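Local coordinates for RNA-binding protein Smaug (PDB 1OXJ), which binds RNA, recognising it through its SAM domain, which is followed in the same chain by a helical PHAT domain, at residues A[29-34]-A[97-102]; A[92-97]-A[147-152]. One frame throughout, in Å; residues are numbered along the deposited sequence.

Interaction 1: A[29-34]-A[97-102]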
loop_
_atom_site.group_PDB
_atom_site.type_symbol
_atom_site.label_atom_id
_atom_site.label_comp_id
_atom_site.label_asym_id
_atom_site.label_seq_id
_atom_site.Cartn_x
_atom_site.Cartn_y
_atom_site.Cartn_z
ATOM N N MET A 29 14.015 -4.121 -13.946
ATOM C CA MET A 29 13.383 -2.811 -13.968
ATOM C C MET A 29 13.546 -2.113 -12.630
ATOM O O MET A 29 13.418 -2.736 -11.575
ATOM C CB MET A 29 11.886 -2.954 -14.286
ATOM C CG MET A 29 11.200 -1.648 -14.670
ATOM S SD MET A 29 9.509 -1.914 -15.270
ATOM C CE MET A 29 9.796 -2.785 -16.627
ATOM N N THR A 30 13.838 -0.818 -12.678
ATOM C CA THR A 30 13.972 -0.048 -11.451
ATOM C C THR A 30 12.599 0.501 -11.106
ATOM O O THR A 30 11.692 0.537 -11.947
ATOM C CB THR A 30 14.910 1.148 -11.614
ATOM O OG1 THR A 30 14.303 2.108 -12.492
ATOM C CG2 THR A 30 16.240 0.695 -12.178
ATOM N N TYR A 31 12.461 0.948 -9.868
ATOM C CA TYR A 31 11.218 1.505 -9.392
ATOM C C TYR A 31 10.782 2.683 -10.278
ATOM O O TYR A 31 9.632 2.753 -10.716
ATOM C CB TYR A 31 11.408 1.945 -7.949
ATOM C CG TYR A 31 10.202 2.592 -7.340
ATOM C CD1 TYR A 31 9.245 1.836 -6.661
ATOM C CD2 TYR A 31 10.024 3.965 -7.418
ATOM C CE1 TYR A 31 8.149 2.445 -6.068
ATOM C CE2 TYR A 31 8.932 4.583 -6.831
ATOM C CZ TYR A 31 8.002 3.823 -6.157
ATOM O OH TYR A 31 6.942 4.447 -5.548
ATOM N N GLU A 32 11.703 3.592 -10.577
ATOM C CA GLU A 32 11.337 4.743 -11.403
ATOM C C GLU A 32 10.874 4.332 -12.800
ATOM O O GLU A 32 9.973 4.940 -13.365
ATOM C CB GLU A 32 12.514 5.725 -11.511
ATOM C CG GLU A 32 12.885 6.442 -10.210
ATOM C CD GLU A 32 13.423 5.515 -9.120
ATOM O OE1 GLU A 32 14.182 4.571 -9.437
ATOM O OE2 GLU A 32 13.100 5.744 -7.934
ATOM N N GLU A 33 11.495 3.305 -13.367
ATOM C CA GLU A 33 11.106 2.843 -14.697
ATOM C C GLU A 33 9.692 2.278 -14.677
ATOM O O GLU A 33 8.917 2.496 -15.617
ATOM C CB GLU A 33 12.087 1.783 -15.202
ATOM C CG GLU A 33 13.466 2.353 -15.549
ATOM C CD GLU A 33 14.406 1.295 -16.091
ATOM O OE1 GLU A 33 14.669 0.297 -15.378
ATOM O OE2 GLU A 33 14.881 1.464 -17.233
ATOM N N MET A 34 9.360 1.550 -13.610
ATOM C CA MET A 34 8.021 0.976 -13.463
ATOM C C MET A 34 6.980 2.079 -13.574
ATOM O O MET A 34 5.954 1.903 -14.232
ATOM C CB MET A 34 7.866 0.258 -12.099
ATOM C CG MET A 34 6.383 -0.039 -11.660
ATOM S SD MET A 34 6.208 -0.905 -10.073
ATOM C CE MET A 34 6.561 0.413 -8.929
ATOM N N PRO A 97 4.427 -1.846 -4.630
ATOM C CA PRO A 97 5.870 -1.628 -4.508
ATOM C C PRO A 97 6.147 -0.290 -3.843
ATOM O O PRO A 97 5.689 0.756 -4.316
ATOM C CB PRO A 97 6.357 -1.651 -5.959
ATOM C CG PRO A 97 5.342 -2.517 -6.655
ATOM C CD PRO A 97 4.040 -2.074 -6.034
ATOM N N MET A 98 6.877 -0.329 -2.733
ATOM C CA MET A 98 7.219 0.875 -1.996
ATOM C C MET A 98 8.712 0.928 -1.725
ATOM O O MET A 98 9.320 -0.059 -1.315
ATOM C CB MET A 98 6.475 0.928 -0.654
ATOM C CG MET A 98 4.959 1.078 -0.749
ATOM S SD MET A 98 4.191 1.316 0.918
ATOM C CE MET A 98 2.958 0.008 0.923
ATOM N N LYS A 99 9.298 2.092 -1.956
ATOM C CA LYS A 99 10.715 2.284 -1.705
ATOM C C LYS A 99 10.928 2.376 -0.204
ATOM O O LYS A 99 9.987 2.612 0.553
ATOM C CB LYS A 99 11.196 3.578 -2.354
ATOM C CG LYS A 99 11.015 3.628 -3.864
ATOM C CD LYS A 99 11.679 4.860 -4.460
ATOM C CE LYS A 99 13.191 4.705 -4.505
ATOM N NZ LYS A 99 13.840 5.834 -5.235
ATOM N N PRO A 100 12.172 2.175 0.250
ATOM C CA PRO A 100 12.477 2.256 1.684
ATOM C C PRO A 100 12.088 3.626 2.255
ATOM O O PRO A 100 12.032 4.621 1.527
ATOM C CB PRO A 100 13.983 2.042 1.723
ATOM C CG PRO A 100 14.212 1.077 0.578
ATOM C CD PRO A 100 13.328 1.667 -0.514
ATOM N N LEU A 101 11.811 3.677 3.552
ATOM C CA LEU A 101 11.469 4.945 4.193
ATOM C C LEU A 101 12.652 5.899 4.065
ATOM O O LEU A 101 12.477 7.116 3.943
ATOM C CB LEU A 101 11.152 4.725 5.674
ATOM C CG LEU A 101 9.959 3.826 5.998
ATOM C CD1 LEU A 101 9.921 3.570 7.489
ATOM C CD2 LEU A 101 8.670 4.488 5.544
ATOM N N GLU A 102 13.858 5.334 4.076
ATOM C CA GLU A 102 15.091 6.114 3.971
ATOM C C GLU A 102 15.393 6.646 2.575
ATOM O O GLU A 102 16.561 6.835 2.226
ATOM C CB GLU A 102 16.295 5.282 4.423
ATOM C CG GLU A 102 16.318 4.940 5.886
ATOM C CD GLU A 102 15.116 4.149 6.296
ATOM O OE1 GLU A 102 14.736 3.213 5.549
ATOM O OE2 GLU A 102 14.554 4.460 7.367
HETATM O O HOH W 1 7.454 4.089 -2.909
HETATM O O HOH W 2 15.108 3.604 -6.951
#

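Interaction 2: A[92-97]-A[147-152]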
loop_
_atom_site.group_PDB
_atom_site.type_symbol
_atom_site.label_atom_id
_atom_site.label_comp_id
_atom_site.label_asym_id
_atom_site.label_seq_id
_atom_site.Cartn_x
_atom_site.Cartn_y
_atom_site.Cartn_z
ATOM N N ASN A 92 -5.713 -1.622 -0.780
ATOM C CA ASN A 92 -5.246 -1.535 -2.155
ATOM C C ASN A 92 -3.886 -0.874 -2.295
ATOM O O ASN A 92 -3.423 -0.626 -3.407
ATOM C CB ASN A 92 -6.274 -0.785 -3.000
ATOM C CG ASN A 92 -7.618 -1.480 -3.014
ATOM O OD1 ASN A 92 -7.698 -2.678 -3.282
ATOM N ND2 ASN A 92 -8.681 -0.738 -2.727
ATOM N N ILE A 93 -3.238 -0.599 -1.171
ATOM C CA ILE A 93 -1.926 0.041 -1.209
ATOM C C ILE A 93 -0.858 -0.802 -0.511
ATOM O O ILE A 93 0.309 -0.817 -0.918
ATOM C CB ILE A 93 -1.989 1.436 -0.532
ATOM C CG1 ILE A 93 -2.879 2.371 -1.359
ATOM C CG2 ILE A 93 -0.585 2.025 -0.379
ATOM C CD1 ILE A 93 -3.015 3.763 -0.761
ATOM N N VAL A 94 -1.273 -1.532 0.514
ATOM C CA VAL A 94 -0.338 -2.325 1.309
ATOM C C VAL A 94 0.572 -3.293 0.544
ATOM O O VAL A 94 1.719 -3.520 0.949
ATOM C CB VAL A 94 -1.084 -3.088 2.419
ATOM C CG1 VAL A 94 -1.949 -4.196 1.813
ATOM C CG2 VAL A 94 -0.083 -3.616 3.442
ATOM N N LEU A 95 0.088 -3.835 -0.568
ATOM C CA LEU A 95 0.887 -4.778 -1.359
ATOM C C LEU A 95 1.648 -4.140 -2.512
ATOM O O LEU A 95 2.411 -4.821 -3.204
ATOM C CB LEU A 95 -0.001 -5.888 -1.923
ATOM C CG LEU A 95 -0.802 -6.694 -0.900
ATOM C CD1 LEU A 95 -1.551 -7.811 -1.609
ATOM C CD2 LEU A 95 0.128 -7.258 0.163
ATOM N N THR A 96 1.440 -2.846 -2.737
ATOM C CA THR A 96 2.129 -2.157 -3.834
ATOM C C THR A 96 3.613 -1.936 -3.562
ATOM O O THR A 96 4.036 -1.838 -2.411
ATOM C CB THR A 96 1.494 -0.775 -4.123
ATOM O OG1 THR A 96 1.691 0.091 -2.997
ATOM C CG2 THR A 96 0.007 -0.920 -4.391
ATOM N N PRO A 97 4.427 -1.846 -4.630
ATOM C CA PRO A 97 5.870 -1.628 -4.508
ATOM C C PRO A 97 6.147 -0.290 -3.843
ATOM O O PRO A 97 5.689 0.756 -4.316
ATOM C CB PRO A 97 6.357 -1.651 -5.959
ATOM C CG PRO A 97 5.342 -2.517 -6.655
ATOM C CD PRO A 97 4.040 -2.074 -6.034
ATOM N N ASP A 147 -0.327 -7.143 9.216
ATOM C CA ASP A 147 0.329 -8.404 8.911
ATOM C C ASP A 147 1.222 -8.280 7.672
ATOM O O ASP A 147 2.399 -8.638 7.709
ATOM C CB ASP A 147 -0.748 -9.472 8.708
ATOM C CG ASP A 147 -0.254 -10.866 9.016
ATOM O OD1 ASP A 147 0.522 -11.024 9.983
ATOM O OD2 ASP A 147 -0.659 -11.806 8.300
ATOM N N ARG A 148 0.665 -7.765 6.581
ATOM C CA ARG A 148 1.423 -7.592 5.344
ATOM C C ARG A 148 2.472 -6.487 5.485
ATOM O O ARG A 148 3.525 -6.550 4.860
ATOM C CB ARG A 148 0.484 -7.245 4.183
ATOM C CG ARG A 148 -0.523 -8.331 3.821
ATOM C CD ARG A 148 0.133 -9.484 3.065
ATOM N NE ARG A 148 1.033 -10.274 3.904
ATOM C CZ ARG A 148 0.632 -11.133 4.837
ATOM N NH1 ARG A 148 -0.663 -11.323 5.058
ATOM N NH2 ARG A 148 1.527 -11.806 5.552
ATOM N N SER A 149 2.181 -5.475 6.300
ATOM C CA SER A 149 3.116 -4.367 6.504
ATOM C C SER A 149 4.356 -4.820 7.287
ATOM O O SER A 149 5.478 -4.362 7.027
ATOM C CB SER A 149 2.423 -3.220 7.256
ATOM O OG SER A 149 1.343 -2.688 6.501
ATOM N N ILE A 150 4.151 -5.718 8.245
ATOM C CA ILE A 150 5.255 -6.227 9.061
ATOM C C ILE A 150 6.277 -6.926 8.168
ATOM O O ILE A 150 7.472 -6.939 8.464
ATOM C CB ILE A 150 4.737 -7.213 10.137
ATOM C CG1 ILE A 150 3.955 -6.442 11.205
ATOM C CG2 ILE A 150 5.897 -7.956 10.788
ATOM C CD1 ILE A 150 3.207 -7.323 12.189
ATOM N N HIS A 151 5.806 -7.472 7.053
ATOM C CA HIS A 151 6.682 -8.185 6.133
ATOM C C HIS A 151 7.058 -7.408 4.875
ATOM O O HIS A 151 7.586 -7.974 3.916
ATOM C CB HIS A 151 6.038 -9.523 5.770
ATOM C CG HIS A 151 5.825 -10.418 6.952
ATOM N ND1 HIS A 151 6.869 -10.970 7.664
ATOM C CD2 HIS A 151 4.693 -10.823 7.574
ATOM C CE1 HIS A 151 6.390 -11.673 8.673
ATOM N NE2 HIS A 151 5.072 -11.600 8.642
ATOM N N ASN A 152 6.790 -6.106 4.880
ATOM C CA ASN A 152 7.141 -5.265 3.744
ATOM C C ASN A 152 8.569 -4.792 4.007
ATOM O O ASN A 152 8.820 -4.076 4.975
ATOM C CB ASN A 152 6.210 -4.058 3.664
ATOM C CG ASN A 152 6.422 -3.247 2.404
ATOM O OD1 ASN A 152 7.526 -3.211 1.850
ATOM N ND2 ASN A 152 5.369 -2.577 1.949
#

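Interaction 1: A[29-34]-A[97-102]
K99 lies across one face of the Y31 ring: its CG stands 3.5 Å from the ring centroid, almost on the ring normal, in a CH-pi contact, and its CD sits 3.5 Å from Y31 CD2. Y31 CG is anti to its backbone N (chi1 178°), which starts the ring off toward segment 97-102. At the ring edge, in its plane, Y31 CE1 comes 3.5 Å from P97 O. Beyond the ring the lysine bends at chi3 (75°) and its ammonium meets the neighbouring acid: K99 NZ donates to E32 OE2 at 2.8 Å, a salt bridge on the syn side of the carboxylate, 19° out of its plane. One water joins E32 OE1 to K99 NZ, and another links Y31 OH to K99 N. Deeper in, the methyl end of M34 packs on the proline, CE 3.6 Å from P97 CB.

Behind these residues, T30 caps the short helix 31-34 in a capping box: E33 N donates to T30 OG1 at 3.2 Å, while T30 N donates to E33 OE1 at 3.0 Å. R65, from helix 49-77, donates to P97 O and more weakly to Y31 OH. An alanine in place of Y31 would probably leave the aliphatic part of K99 without the surface it lies on and its ammonium freer to swing away from E32. Apolar packing inside and a charged pair at its exposed margin thus join the SAM and PHAT family regions, and the salt bridge would favour keeping the lysine's CG and CD over the ring.

Interaction 2: A[92-97]-A[147-152]
V94 sets its CG2 methyl against the last turn of helix 136-150, 3.7 Å from R148 CB and 3.5 Å from S149 OG. That methyl is anti to the backbone N, which leaves CG1 between the N and the carbonyl carbon (chi1 70°). The serine oxygen it touches is already engaged along its own helix, hydrogen-bonded to I145 O, so it meets the valine as a packing surface.

L95 starts from a CB directed away from the helix, yet its CD2 comes back to lie 3.7 Å from R148 CD and close to CG of the same arginine. The two side chains run obliquely to one another, and the contact is between methyl and methylene groups alone. The arginine then folds at chi2 (-75°) and again at chi3, and its guanidinium leads off from the turn; NH1 forms a salt bridge with D147 OD2 at 3.3 Å, its hydrogen bond weak, while D147 OD1 is paired with K166 of helix 159-170. N152, just past the helix, brings ND2 no nearer than 3.9 Å to V94 O, and its OD1 accepts from A154 N.

The opposing segment keeps its shape through a type I beta turn from I93 to T96. Two donors grip I93 O: T96 N at 3.0 Å and T96 OG1 at 2.7 Å, the hydroxyl in the carbonyl plane on a lone pair. R65 also donates to T96 OG1. F115 of helix 111-127 touches both V94 and S149, adding an aromatic neighbour to their packing. This is turn-to-helix packing inside an all-helical domain: the connection after helix 83-91 presents the two central residues of a beta turn to the C-terminal end of helix 136-150.

In the fold
From the N terminus, the chain passes helix 10-16 before 29-34, in the SAM family region, then runs through helices 39-44, 49-77 and 83-91 before reaching the connection that holds 92-97 and 97-102. Interaction 1 closes that first large loop, 63 residues apart at its nearest ends. Onward, past helix 111-127, the chain comes to 147-152, at the end of helix 136-150, where interaction 2 closes a second loop, its nearest ends 50 residues apart. The segments alternate, so the two loops cross, and they share P97. Their centres are about 14 Å apart, with the M98 methyl packing on both I93 O and N152 ND2. One connecting segment therefore ties helix 31-34 to helix 136-150.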